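Thioesterase superfamily protein (Sulfolobus solfataricus, PDB 2GF6) binds coenzyme A and probably hydrolyses fatty acyl-CoA thioesters, as a hotdog-fold member of the 4-hydroxybenzoyl-CoA thioesterase family. Local coordinates at residues Glu43-Pro48 / Asp130-Lys135; Asn53-Phe58 / Ala113-Ile118; Tyr67-Lys72 / Asp100-Thr105. All blocks are in the same frame, centred on the assembly; numbering follows the deposited sequence.

How the contacts relate
The six segments come along the chain as two halves in mirror order: 43-48, 53-58 and 67-72, then 100-105, 113-118 and 130-135, so contact 1 encloses contact 2 and contact 2 encloses contact 3. Contacts 2 and 3 share strand 102-115 of one antiparallel sheet and sit near its two ends, centres about 35 Å apart on opposite sides of the chain's centre. Contact 1 ties helix 26-45 to helix 126-132; its centre lies about 18 Å from that of contact 2 and about 29 Å from that of contact 3. Contacts 2 and 3 both touch the second subunit, and each borders a different coenzyme A, so this one chain contributes to two binding pockets.

Contact 1. Residues Glu43-Pro48 / Asp130-Lys135; sequences EKVGIP and DKLSIK
No aromatic ring or guanidinium takes part here; the flat groups are backbone carbonyls, and aliphatic lysine chains lie against them. Lys131 O meets the CD of Lys44 at 3.4 Å, and Lys44 O in return meets the CB and CD of Lys131. Between the two oxygens sits water 1, which donates to both, at 2.9 Å from Lys44 O and 2.6 Å from Lys131 O, so the two helix ends are bridged by one water. Within 130-135, Ser133 OG turns back on its own helix and donates to Asp130 O at 3.0 Å, standing 39° above that carbonyl plane.

Lys44 makes the largest single contribution. Its CG is anti to the backbone N, and kinks at chi2 (68°) and chi3 (74°) fold the chain toward the C-terminus of the protein. The ammonium arrives within 3.3 Å of Ile134 O, a weak hydrogen bond. The Lys135 side chain crosses that of Lys44 obliquely, leaving Lys44 NZ and Lys135 NZ 4.1 Å apart. Such a pair of like charges would be costly alone, but Glu6 makes a salt bridge with each ammonium, one carboxylate oxygen apiece, and probably offsets the repulsion.

Beside these polar groups the packing is apolar. Val45 CG2 touches Leu132 CG at 3.9 Å, the two side chains crossing obliquely; Phe40 backs Leu132 and Ile128 backs Val45. Gly46 then leaves helical geometry with a positive phi, and the chain runs off as a loop.

The arrangement joins the C-terminal end of the long helix 26-45, the helix that a hotdog fold wraps in its curved antiparallel sheet, to the short closing helix 126-132.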
loop_
_atom_site.group_PDB
_atom_site.type_symbol
_atom_site.label_atom_id
_atom_site.label_comp_id
_atom_site.label_asym_id
_atom_site.label_seq_id
_atom_site.Cartn_x
_atom_site.Cartn_y
_atom_site.Cartn_z
ATOM N N GLU A 43 -9.683 -16.271 17.222
ATOM C CA GLU A 43 -10.265 -17.577 17.548
ATOM C C GLU A 43 -9.634 -18.259 18.786
ATOM O O GLU A 43 -10.323 -18.922 19.562
ATOM C CB GLU A 43 -10.175 -18.504 16.331
ATOM C CG GLU A 43 -11.047 -18.055 15.178
ATOM C CD GLU A 43 -10.848 -18.852 13.867
ATOM O OE1 GLU A 43 -9.823 -19.560 13.698
ATOM O OE2 GLU A 43 -11.731 -18.730 12.980
ATOM N N LYS A 44 -8.333 -18.115 18.980
ATOM C CA LYS A 44 -7.672 -18.818 20.100
ATOM C C LYS A 44 -7.735 -18.037 21.428
ATOM O O LYS A 44 -7.912 -18.623 22.492
ATOM C CB LYS A 44 -6.216 -19.124 19.714
ATOM C CG LYS A 44 -5.342 -19.818 20.817
ATOM C CD LYS A 44 -5.779 -21.261 21.130
ATOM C CE LYS A 44 -5.391 -22.260 20.037
ATOM N NZ LYS A 44 -5.970 -23.620 20.338
ATOM N N VAL A 45 -7.562 -16.718 21.353
ATOM C CA VAL A 45 -7.479 -15.855 22.549
ATOM C C VAL A 45 -8.717 -14.990 22.692
ATOM O O VAL A 45 -9.059 -14.565 23.789
ATOM C CB VAL A 45 -6.256 -14.893 22.480
ATOM C CG1 VAL A 45 -6.022 -14.225 23.834
ATOM C CG2 VAL A 45 -5.025 -15.614 22.018
ATOM N N GLY A 46 -9.382 -14.696 21.587
ATOM C CA GLY A 46 -10.584 -13.877 21.638
ATOM C C GLY A 46 -10.353 -12.393 21.867
ATOM O O GLY A 46 -11.156 -11.735 22.495
ATOM N N ILE A 47 -9.288 -11.852 21.289
ATOM C CA ILE A 47 -8.944 -10.471 21.481
ATOM C C ILE A 47 -8.585 -9.872 20.145
ATOM O O ILE A 47 -8.307 -10.614 19.193
ATOM C CB ILE A 47 -7.734 -10.342 22.443
ATOM C CG1 ILE A 47 -6.491 -11.033 21.866
ATOM C CG2 ILE A 47 -8.118 -10.900 23.828
ATOM C CD1 ILE A 47 -5.184 -10.700 22.591
ATOM N N PRO A 48 -8.607 -8.529 20.065
ATOM C CA PRO A 48 -8.104 -7.837 18.873
ATOM C C PRO A 48 -6.593 -7.897 18.710
ATOM O O PRO A 48 -5.877 -8.056 19.677
ATOM C CB PRO A 48 -8.589 -6.401 19.053
ATOM C CG PRO A 48 -8.925 -6.254 20.473
ATOM C CD PRO A 48 -9.132 -7.598 21.075
ATOM N N ASP A 130 -2.680 -18.010 29.134
ATOM C CA ASP A 130 -3.406 -19.252 29.391
ATOM C C ASP A 130 -4.060 -19.761 28.101
ATOM O O ASP A 130 -4.009 -20.947 27.805
ATOM C CB ASP A 130 -4.454 -19.054 30.506
ATOM C CG ASP A 130 -3.819 -18.871 31.908
ATOM O OD1 ASP A 130 -2.606 -19.128 32.047
ATOM O OD2 ASP A 130 -4.533 -18.489 32.879
ATOM N N LYS A 131 -4.641 -18.854 27.317
ATOM C CA LYS A 131 -5.335 -19.239 26.075
ATOM C C LYS A 131 -4.381 -19.593 24.928
ATOM O O LYS A 131 -4.572 -20.595 24.242
ATOM C CB LYS A 131 -6.332 -18.151 25.658
ATOM C CG LYS A 131 -7.561 -18.069 26.571
ATOM C CD LYS A 131 -8.822 -17.644 25.803
ATOM C CE LYS A 131 -10.118 -18.052 26.501
ATOM N NZ LYS A 131 -10.455 -19.500 26.360
ATOM N N LEU A 132 -3.353 -18.777 24.736
ATOM C CA LEU A 132 -2.296 -19.076 23.775
ATOM C C LEU A 132 -1.576 -20.378 24.040
ATOM O O LEU A 132 -1.105 -21.015 23.112
ATOM C CB LEU A 132 -1.233 -17.978 23.774
ATOM C CG LEU A 132 -1.404 -16.855 22.768
ATOM C CD1 LEU A 132 -0.227 -15.910 22.895
ATOM C CD2 LEU A 132 -1.533 -17.413 21.340
ATOM N N SER A 133 -1.459 -20.759 25.309
ATOM C CA SER A 133 -0.697 -21.957 25.683
ATOM C C SER A 133 -1.399 -23.276 25.318
ATOM O O SER A 133 -0.768 -24.333 25.362
ATOM C CB SER A 133 -0.363 -21.947 27.176
ATOM O OG SER A 133 -1.430 -22.481 27.925
ATOM N N ILE A 134 -2.686 -23.216 24.958
ATOM C CA ILE A 134 -3.436 -24.414 24.555
ATOM C C ILE A 134 -3.237 -24.762 23.073
ATOM O O ILE A 134 -3.324 -23.890 22.215
ATOM C CB ILE A 134 -4.949 -24.254 24.821
ATOM C CG1 ILE A 134 -5.191 -23.906 26.292
ATOM C CG2 ILE A 134 -5.717 -25.552 24.454
ATOM C CD1 ILE A 134 -6.633 -23.612 26.610
ATOM N N LYS A 135 -3.015 -26.055 22.807
ATOM C CA LYS A 135 -2.915 -26.647 21.450
ATOM C C LYS A 135 -1.455 -26.644 20.932
ATOM O O LYS A 135 -0.596 -25.834 21.310
ATOM C CB LYS A 135 -3.876 -25.977 20.434
ATOM C CG LYS A 135 -4.138 -26.795 19.161
ATOM C CD LYS A 135 -5.328 -26.296 18.307
ATOM C CE LYS A 135 -6.755 -26.666 18.828
ATOM N NZ LYS A 135 -7.838 -26.277 17.849
ATOM O OXT LYS A 135 -1.078 -27.499 20.115
HETATM O O HOH W 1 -7.139 -21.036 23.844
#

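Contact 2. Residues Asn53-Phe58 / Ala113-Ile118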
loop_
_atom_site.group_PDB
_atom_site.type_symbol
_atom_site.label_atom_id
_atom_site.label_comp_id
_atom_site.label_asym_id
_atom_site.label_seq_id
_atom_site.Cartn_x
_atom_site.Cartn_y
_atom_site.Cartn_z
ATOM N N ASN A 53 -5.361 -3.379 23.603
ATOM C CA ASN A 53 -5.957 -2.277 24.374
ATOM C C ASN A 53 -4.935 -1.136 24.498
ATOM O O ASN A 53 -3.838 -1.238 23.962
ATOM C CB ASN A 53 -6.445 -2.752 25.756
ATOM C CG ASN A 53 -5.329 -3.342 26.610
ATOM O OD1 ASN A 53 -4.345 -2.666 26.920
ATOM N ND2 ASN A 53 -5.471 -4.615 26.984
ATOM N N GLU A 54 -5.284 -0.060 25.197
ATOM C CA GLU A 54 -4.385 1.097 25.296
ATOM C C GLU A 54 -3.036 0.760 25.941
ATOM O O GLU A 54 -2.034 1.397 25.635
ATOM C CB GLU A 54 -5.060 2.283 26.024
ATOM C CG GLU A 54 -5.582 1.987 27.412
ATOM C CD GLU A 54 -6.238 3.191 28.080
ATOM O OE1 GLU A 54 -5.505 4.075 28.602
ATOM O OE2 GLU A 54 -7.498 3.230 28.130
ATOM N N ASN A 55 -3.020 -0.247 26.814
ATOM C CA ASN A 55 -1.806 -0.693 27.522
ATOM C C ASN A 55 -1.068 -1.901 26.887
ATOM O O ASN A 55 -0.033 -2.312 27.408
ATOM C CB ASN A 55 -2.161 -1.061 28.963
ATOM C CG ASN A 55 -2.688 0.109 29.760
ATOM O OD1 ASN A 55 -2.114 1.193 29.763
ATOM N ND2 ASN A 55 -3.785 -0.110 30.457
ATOM N N LEU A 56 -1.585 -2.474 25.798
ATOM C CA LEU A 56 -1.042 -3.728 25.233
ATOM C C LEU A 56 -1.155 -3.782 23.741
ATOM O O LEU A 56 -2.261 -3.934 23.194
ATOM C CB LEU A 56 -1.753 -4.943 25.818
ATOM C CG LEU A 56 -1.203 -6.339 25.498
ATOM C CD1 LEU A 56 0.252 -6.526 25.953
ATOM C CD2 LEU A 56 -2.070 -7.402 26.142
ATOM N N TRP A 57 0.006 -3.679 23.092
ATOM C CA TRP A 57 0.146 -3.836 21.639
ATOM C C TRP A 57 1.119 -4.961 21.282
ATOM O O TRP A 57 1.979 -5.283 22.085
ATOM C CB TRP A 57 0.726 -2.558 21.066
ATOM C CG TRP A 57 -0.206 -1.368 21.008
ATOM C CD1 TRP A 57 -1.445 -1.220 21.600
ATOM C CD2 TRP A 57 0.086 -0.127 20.375
ATOM N NE1 TRP A 57 -1.942 0.026 21.328
ATOM C CE2 TRP A 57 -1.020 0.716 20.571
ATOM C CE3 TRP A 57 1.177 0.347 19.634
ATOM C CZ2 TRP A 57 -1.061 2.019 20.061
ATOM C CZ3 TRP A 57 1.130 1.620 19.137
ATOM C CH2 TRP A 57 0.022 2.451 19.363
ATOM N N PHE A 58 0.996 -5.512 20.066
ATOM C CA PHE A 58 2.009 -6.379 19.472
ATOM C C PHE A 58 2.739 -5.599 18.363
ATOM O O PHE A 58 2.105 -4.980 17.493
ATOM C CB PHE A 58 1.372 -7.656 18.896
ATOM C CG PHE A 58 0.901 -8.619 19.953
ATOM C CD1 PHE A 58 1.800 -9.473 20.572
ATOM C CD2 PHE A 58 -0.430 -8.654 20.348
ATOM C CE1 PHE A 58 1.375 -10.345 21.573
ATOM C CE2 PHE A 58 -0.875 -9.535 21.363
ATOM C CZ PHE A 58 0.023 -10.367 21.979
ATOM N N ALA A 113 5.009 -8.282 22.720
ATOM C CA ALA A 113 4.030 -7.545 23.473
ATOM C C ALA A 113 4.704 -6.324 24.132
ATOM O O ALA A 113 5.793 -6.434 24.713
ATOM C CB ALA A 113 3.393 -8.459 24.515
ATOM N N ILE A 114 4.074 -5.158 23.994
ATOM C CA ILE A 114 4.590 -3.934 24.589
ATOM C C ILE A 114 3.542 -3.085 25.276
ATOM O O ILE A 114 2.358 -3.170 24.965
ATOM C CB ILE A 114 5.340 -3.041 23.541
ATOM C CG1 ILE A 114 4.372 -2.431 22.503
ATOM C CG2 ILE A 114 6.399 -3.827 22.871
ATOM C CD1 ILE A 114 4.983 -1.295 21.672
ATOM N N ASN A 115 4.003 -2.266 26.210
ATOM C CA ASN A 115 3.257 -1.112 26.635
ATOM C C ASN A 115 3.651 0.115 25.737
ATOM O O ASN A 115 4.830 0.521 25.655
ATOM C CB ASN A 115 3.488 -0.868 28.123
ATOM C CG ASN A 115 2.557 0.151 28.668
ATOM O OD1 ASN A 115 2.351 1.201 28.053
ATOM N ND2 ASN A 115 1.970 -0.135 29.793
ATOM N N PRO A 116 2.681 0.633 24.963
ATOM C CA PRO A 116 2.979 1.673 23.987
ATOM C C PRO A 116 3.041 3.074 24.593
ATOM O O PRO A 116 3.509 3.986 23.927
ATOM C CB PRO A 116 1.803 1.562 23.037
ATOM C CG PRO A 116 0.673 1.236 23.972
ATOM C CD PRO A 116 1.270 0.226 24.890
ATOM N N LYS A 117 2.570 3.234 25.833
ATOM C CA LYS A 117 2.627 4.517 26.544
ATOM C C LYS A 117 4.047 4.857 27.012
ATOM O O LYS A 117 4.413 6.040 27.104
ATOM C CB LYS A 117 1.706 4.483 27.750
ATOM C CG LYS A 117 0.235 4.566 27.417
ATOM C CD LYS A 117 -0.593 4.162 28.601
ATOM C CE LYS A 117 -2.036 4.449 28.374
ATOM N NZ LYS A 117 -2.836 3.726 29.384
ATOM N N ILE A 118 4.815 3.819 27.354
ATOM C CA ILE A 118 6.240 3.939 27.638
ATOM C C ILE A 118 7.115 3.336 26.539
ATOM O O ILE A 118 8.315 3.558 26.510
ATOM C CB ILE A 118 6.585 3.291 28.962
ATOM C CG1 ILE A 118 6.299 1.780 28.956
ATOM C CG2 ILE A 118 5.773 3.956 30.032
ATOM C CD1 ILE A 118 7.090 1.011 29.967
HETATM O O HOH W 2 -0.045 1.624 31.341
#
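Backbone bonds set the register. Trp57 and Ile114 form an antiparallel hydrogen-bonded pair: Trp57 N donates to Ile114 O at 3.0 Å along a nearly straight line (171°), and Ile114 N returns a bond to Trp57 O at 2.8 Å. Phe58 and Ala113 follow as the non-hydrogen-bonded pair, while CA-H...O contacts, such as Ala113 CA to Trp57 O, fill in between.

The aromatic contact lies just beyond the strand. Pro116 sits over one face of the Trp57 indole, its CB 3.6 Å from the centroid of the six-membered ring and only 14° off the ring normal, a CH-pi contact. Trp119, a coenzyme A-binding residue, and Gln21 of the second subunit also pack on the Trp57 side chain.

These segments are the paired ends of strands 56-67 and 102-115, neighbours in the curved antiparallel sheet of the hotdog fold, and Ile114 lines a coenzyme A pocket on the side shared with Trp57.

Apolar contacts divide by face. On the Phe58 side, Ala113 CB touches Leu56 CD1 at 4.0 Å and also meets Phe58 CE1; on the other, Ile114 CG1 lies against Trp57 CB.

Charge and polar bonds gather at the turns. The extended Lys117 chain delivers NZ to two oxygens: Glu54 OE1 at 2.8 Å, a salt bridge through the anti lone pair, and Asn55 OD1 at 2.7 Å, approached from above the carbonyl plane. Water 2 donates to Asn55 OD1 and accepts from Asn115 ND2. An Asx turn shapes each corner: Asn53 OD1 accepts from Asn55 N, and Asn115 OD1 from Lys117 N.

Contact 3. Residues Tyr67-Lys72 / Asp100-Thr105; sequences YHRPVK and DGELTT. With COA (coenzyme A), chain F.
The tight part centres on one oxygen. Thr104 O takes two backbone donors, His68 N at 2.8 Å from above the carbonyl plane and Arg69 N at 3.0 Å on an in-plane lone pair. Tyr67 pairs with Thr105 as an antiparallel non-hydrogen-bonded pair, Tyr67 CD2 lying 3.9 Å from Thr105 CG2. Thr104 CG2 packs against Val71 CG1, and Thr104 OG1 is hydrogen-bonded to Thr105 OG1. Water 3 joins Arg69 O to Thr105 OG1 and lies in plane at the Tyr67 ring edge.

A classic beta bulge in strand 102-115 sets Thr104 and Thr105 together opposite Val97, and the loop after strand 56-67 lies against it. The strand end and this loop form one wall of a coenzyme A pocket built across the hotdog dimer: the ligand's N8P donates to Tyr67 O at 2.9 Å and its OAP to His68 O at 2.8 Å, while Glu62, Trp119 and Ser121 of the second subunit bind it too. The thiol sulphur S1P rides 3.7 Å above one Tyr67 face, offset toward the rim, and the phenol OH bonds Ser63 of the second subunit. An alanine at Tyr67 would remove ring and hydroxyl, and would probably loosen the thiol's seat and weaken that intersubunit link.

Toward solvent the grip slackens. Arg69 brings NE only weakly to Leu103 O at 3.2 Å; Glu102 CB lies over one guanidinium face, and Glu102 OE1 stands 3.8 Å from Arg69 NH2, a long salt bridge of charges alone, no N-H directed at the oxygen. His68, its NE2 bonded to Glu106, rests CD2 against Leu103 CD2.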
loop_
_atom_site.group_PDB
_atom_site.type_symbol
_atom_site.label_atom_id
_atom_site.label_comp_id
_atom_site.label_asym_id
_atom_site.label_seq_id
_atom_site.Cartn_x
_atom_site.Cartn_y
_atom_site.Cartn_z
ATOM N N TYR A 67 10.736 -17.019 -0.958
ATOM C CA TYR A 67 9.714 -17.035 -1.978
ATOM C C TYR A 67 10.117 -18.053 -3.024
ATOM O O TYR A 67 10.918 -17.756 -3.902
ATOM C CB TYR A 67 9.588 -15.652 -2.598
ATOM C CG TYR A 67 9.443 -14.548 -1.574
ATOM C CD1 TYR A 67 10.556 -13.939 -1.022
ATOM C CD2 TYR A 67 8.194 -14.111 -1.160
ATOM C CE1 TYR A 67 10.437 -12.926 -0.081
ATOM C CE2 TYR A 67 8.055 -13.082 -0.190
ATOM C CZ TYR A 67 9.179 -12.488 0.327
ATOM O OH TYR A 67 9.076 -11.476 1.274
ATOM N N HIS A 68 9.581 -19.266 -2.907
ATOM C CA HIS A 68 9.968 -20.364 -3.780
ATOM C C HIS A 68 9.299 -20.224 -5.118
ATOM O O HIS A 68 9.852 -20.604 -6.160
ATOM C CB HIS A 68 9.532 -21.709 -3.193
ATOM C CG HIS A 68 10.237 -22.091 -1.937
ATOM N ND1 HIS A 68 11.531 -22.561 -1.931
ATOM C CD2 HIS A 68 9.809 -22.140 -0.653
ATOM C CE1 HIS A 68 11.882 -22.855 -0.692
ATOM N NE2 HIS A 68 10.854 -22.609 0.103
ATOM N N ARG A 69 8.058 -19.769 -5.087
ATOM C CA ARG A 69 7.280 -19.699 -6.299
ATOM C C ARG A 69 6.460 -18.453 -6.252
ATOM O O ARG A 69 6.058 -18.014 -5.160
ATOM C CB ARG A 69 6.353 -20.898 -6.408
ATOM C CG ARG A 69 7.046 -22.215 -6.691
ATOM C CD ARG A 69 6.029 -23.351 -6.616
ATOM N NE ARG A 69 6.617 -24.568 -6.054
ATOM C CZ ARG A 69 6.609 -25.778 -6.622
ATOM N NH1 ARG A 69 6.019 -25.998 -7.797
ATOM N NH2 ARG A 69 7.199 -26.796 -5.993
ATOM N N PRO A 70 6.179 -17.895 -7.431
ATOM C CA PRO A 70 5.380 -16.699 -7.499
ATOM C C PRO A 70 3.906 -17.034 -7.330
ATOM O O PRO A 70 3.489 -18.153 -7.624
ATOM C CB PRO A 70 5.629 -16.206 -8.916
ATOM C CG PRO A 70 5.762 -17.508 -9.709
ATOM C CD PRO A 70 6.521 -18.407 -8.779
ATOM N N VAL A 71 3.128 -16.061 -6.869
ATOM C CA VAL A 71 1.677 -16.148 -6.938
ATOM C C VAL A 71 1.130 -14.955 -7.742
ATOM O O VAL A 71 1.684 -13.846 -7.723
ATOM C CB VAL A 71 1.000 -16.277 -5.511
ATOM C CG1 VAL A 71 1.407 -17.586 -4.872
ATOM C CG2 VAL A 71 1.354 -15.146 -4.592
ATOM N N LYS A 72 0.016 -15.195 -8.405
ATOM C CA LYS A 72 -0.509 -14.298 -9.406
ATOM C C LYS A 72 -1.927 -13.887 -9.126
ATOM O O LYS A 72 -2.607 -14.436 -8.256
ATOM C CB LYS A 72 -0.458 -14.984 -10.776
ATOM C CG LYS A 72 0.950 -15.439 -11.137
ATOM C CD LYS A 72 1.009 -16.182 -12.450
ATOM C CE LYS A 72 0.608 -15.266 -13.600
ATOM N NZ LYS A 72 1.372 -15.520 -14.849
ATOM N N ASP A 100 -2.651 -24.567 -4.829
ATOM C CA ASP A 100 -3.021 -25.889 -5.320
ATOM C C ASP A 100 -2.221 -26.934 -4.546
ATOM O O ASP A 100 -1.672 -27.865 -5.130
ATOM C CB ASP A 100 -2.756 -26.035 -6.832
ATOM C CG ASP A 100 -3.370 -24.900 -7.668
ATOM O OD1 ASP A 100 -4.558 -24.550 -7.463
ATOM O OD2 ASP A 100 -2.657 -24.368 -8.549
ATOM N N GLY A 101 -2.148 -26.756 -3.235
ATOM C CA GLY A 101 -1.375 -27.633 -2.380
ATOM C C GLY A 101 0.122 -27.793 -2.654
ATOM O O GLY A 101 0.713 -28.768 -2.190
ATOM N N GLU A 102 0.749 -26.873 -3.393
ATOM C CA GLU A 102 2.222 -26.832 -3.486
ATOM C C GLU A 102 2.803 -25.617 -2.735
ATOM O O GLU A 102 2.198 -24.527 -2.729
ATOM C CB GLU A 102 2.651 -26.828 -4.957
ATOM C CG GLU A 102 2.389 -28.154 -5.687
ATOM C CD GLU A 102 3.382 -29.289 -5.311
ATOM O OE1 GLU A 102 4.421 -28.991 -4.671
ATOM O OE2 GLU A 102 3.130 -30.475 -5.658
ATOM N N LEU A 103 3.970 -25.800 -2.110
ATOM C CA LEU A 103 4.589 -24.756 -1.282
ATOM C C LEU A 103 5.119 -23.663 -2.163
ATOM O O LEU A 103 5.915 -23.932 -3.046
ATOM C CB LEU A 103 5.745 -25.315 -0.468
ATOM C CG LEU A 103 6.545 -24.349 0.398
ATOM C CD1 LEU A 103 5.773 -23.959 1.661
ATOM C CD2 LEU A 103 7.860 -24.968 0.766
ATOM N N THR A 104 4.663 -22.438 -1.925
ATOM C CA THR A 104 5.114 -21.277 -2.652
ATOM C C THR A 104 5.990 -20.379 -1.817
ATOM O O THR A 104 6.885 -19.754 -2.359
ATOM C CB THR A 104 3.951 -20.385 -3.156
ATOM O OG1 THR A 104 3.251 -19.818 -2.026
ATOM C CG2 THR A 104 3.024 -21.165 -4.092
ATOM N N THR A 105 5.755 -20.330 -0.513
ATOM C CA THR A 105 6.386 -19.339 0.337
ATOM C C THR A 105 6.487 -19.883 1.736
ATOM O O THR A 105 5.593 -20.597 2.171
ATOM C CB THR A 105 5.503 -18.084 0.425
ATOM O OG1 THR A 105 4.768 -17.895 -0.804
ATOM C CG2 THR A 105 6.307 -16.829 0.825
HETATM N N1A COA F . 19.652 -17.261 -1.204
HETATM C C2A COA F . 20.839 -17.444 -1.898
HETATM N N3A COA F . 20.825 -17.969 -3.177
HETATM C C4A COA F . 19.655 -18.316 -3.753
HETATM C C5A COA F . 18.453 -18.152 -3.078
HETATM C C6A COA F . 18.449 -17.618 -1.798
HETATM N N6A COA F . 17.290 -17.444 -1.170
HETATM N N7A COA F . 17.457 -18.581 -3.878
HETATM C C8A COA F . 17.993 -19.005 -5.035
HETATM N N9A COA F . 19.355 -18.852 -4.971
HETATM C C1B COA F . 20.354 -19.302 -5.968
HETATM C C2B COA F . 20.186 -20.772 -6.335
HETATM O O2B COA F . 20.962 -21.617 -5.531
HETATM C C3B COA F . 20.638 -20.781 -7.771
HETATM O O3B COA F . 22.036 -20.801 -7.832
HETATM P P3B COA F . 22.745 -22.011 -8.611
HETATM O O7A COA F . 24.236 -21.809 -8.478
HETATM O O8A COA F . 22.317 -21.995 -10.080
HETATM O O9A COA F . 22.340 -23.285 -7.890
HETATM C C4B COA F . 20.166 -19.450 -8.306
HETATM O O4B COA F . 20.235 -18.582 -7.188
HETATM C C5B COA F . 18.739 -19.523 -8.831
HETATM O O5B COA F . 17.949 -20.401 -8.061
HETATM P P1A COA F . 17.002 -21.479 -8.791
HETATM O O1A COA F . 16.062 -22.122 -7.794
HETATM O O2A COA F . 17.822 -22.529 -9.494
HETATM O O3A COA F . 16.137 -20.542 -9.789
HETATM P P2A COA F . 14.940 -21.064 -10.749
HETATM O O4A COA F . 14.427 -22.398 -10.287
HETATM O O5A COA F . 15.427 -21.051 -12.191
HETATM O O6A COA F . 13.773 -19.980 -10.589
HETATM C CBP COA F . 12.306 -18.628 -9.416
HETATM C CCP COA F . 13.734 -19.128 -9.477
HETATM C CDP COA F . 11.326 -19.784 -9.676
HETATM C CEP COA F . 12.158 -17.561 -10.502
HETATM C CAP COA F . 12.052 -18.129 -7.996
HETATM O OAP COA F . 12.056 -19.219 -7.106
HETATM C C9P COA F . 10.736 -17.423 -7.849
HETATM O O9P COA F . 9.859 -17.238 -8.913
HETATM N N8P COA F . 10.484 -16.970 -6.647
HETATM C C7P COA F . 9.265 -16.258 -6.383
HETATM C C6P COA F . 9.503 -14.792 -6.633
HETATM C C5P COA F . 8.427 -14.029 -5.931
HETATM O O5P COA F . 7.234 -14.258 -6.161
HETATM N N4P COA F . 8.885 -13.169 -5.053
HETATM C C3P COA F . 8.598 -11.774 -5.128
HETATM C C2P COA F . 7.444 -11.451 -4.216
HETATM S S1P COA F . 7.890 -10.466 -2.780
HETATM O O HOH W 3 6.030 -16.775 -2.956
#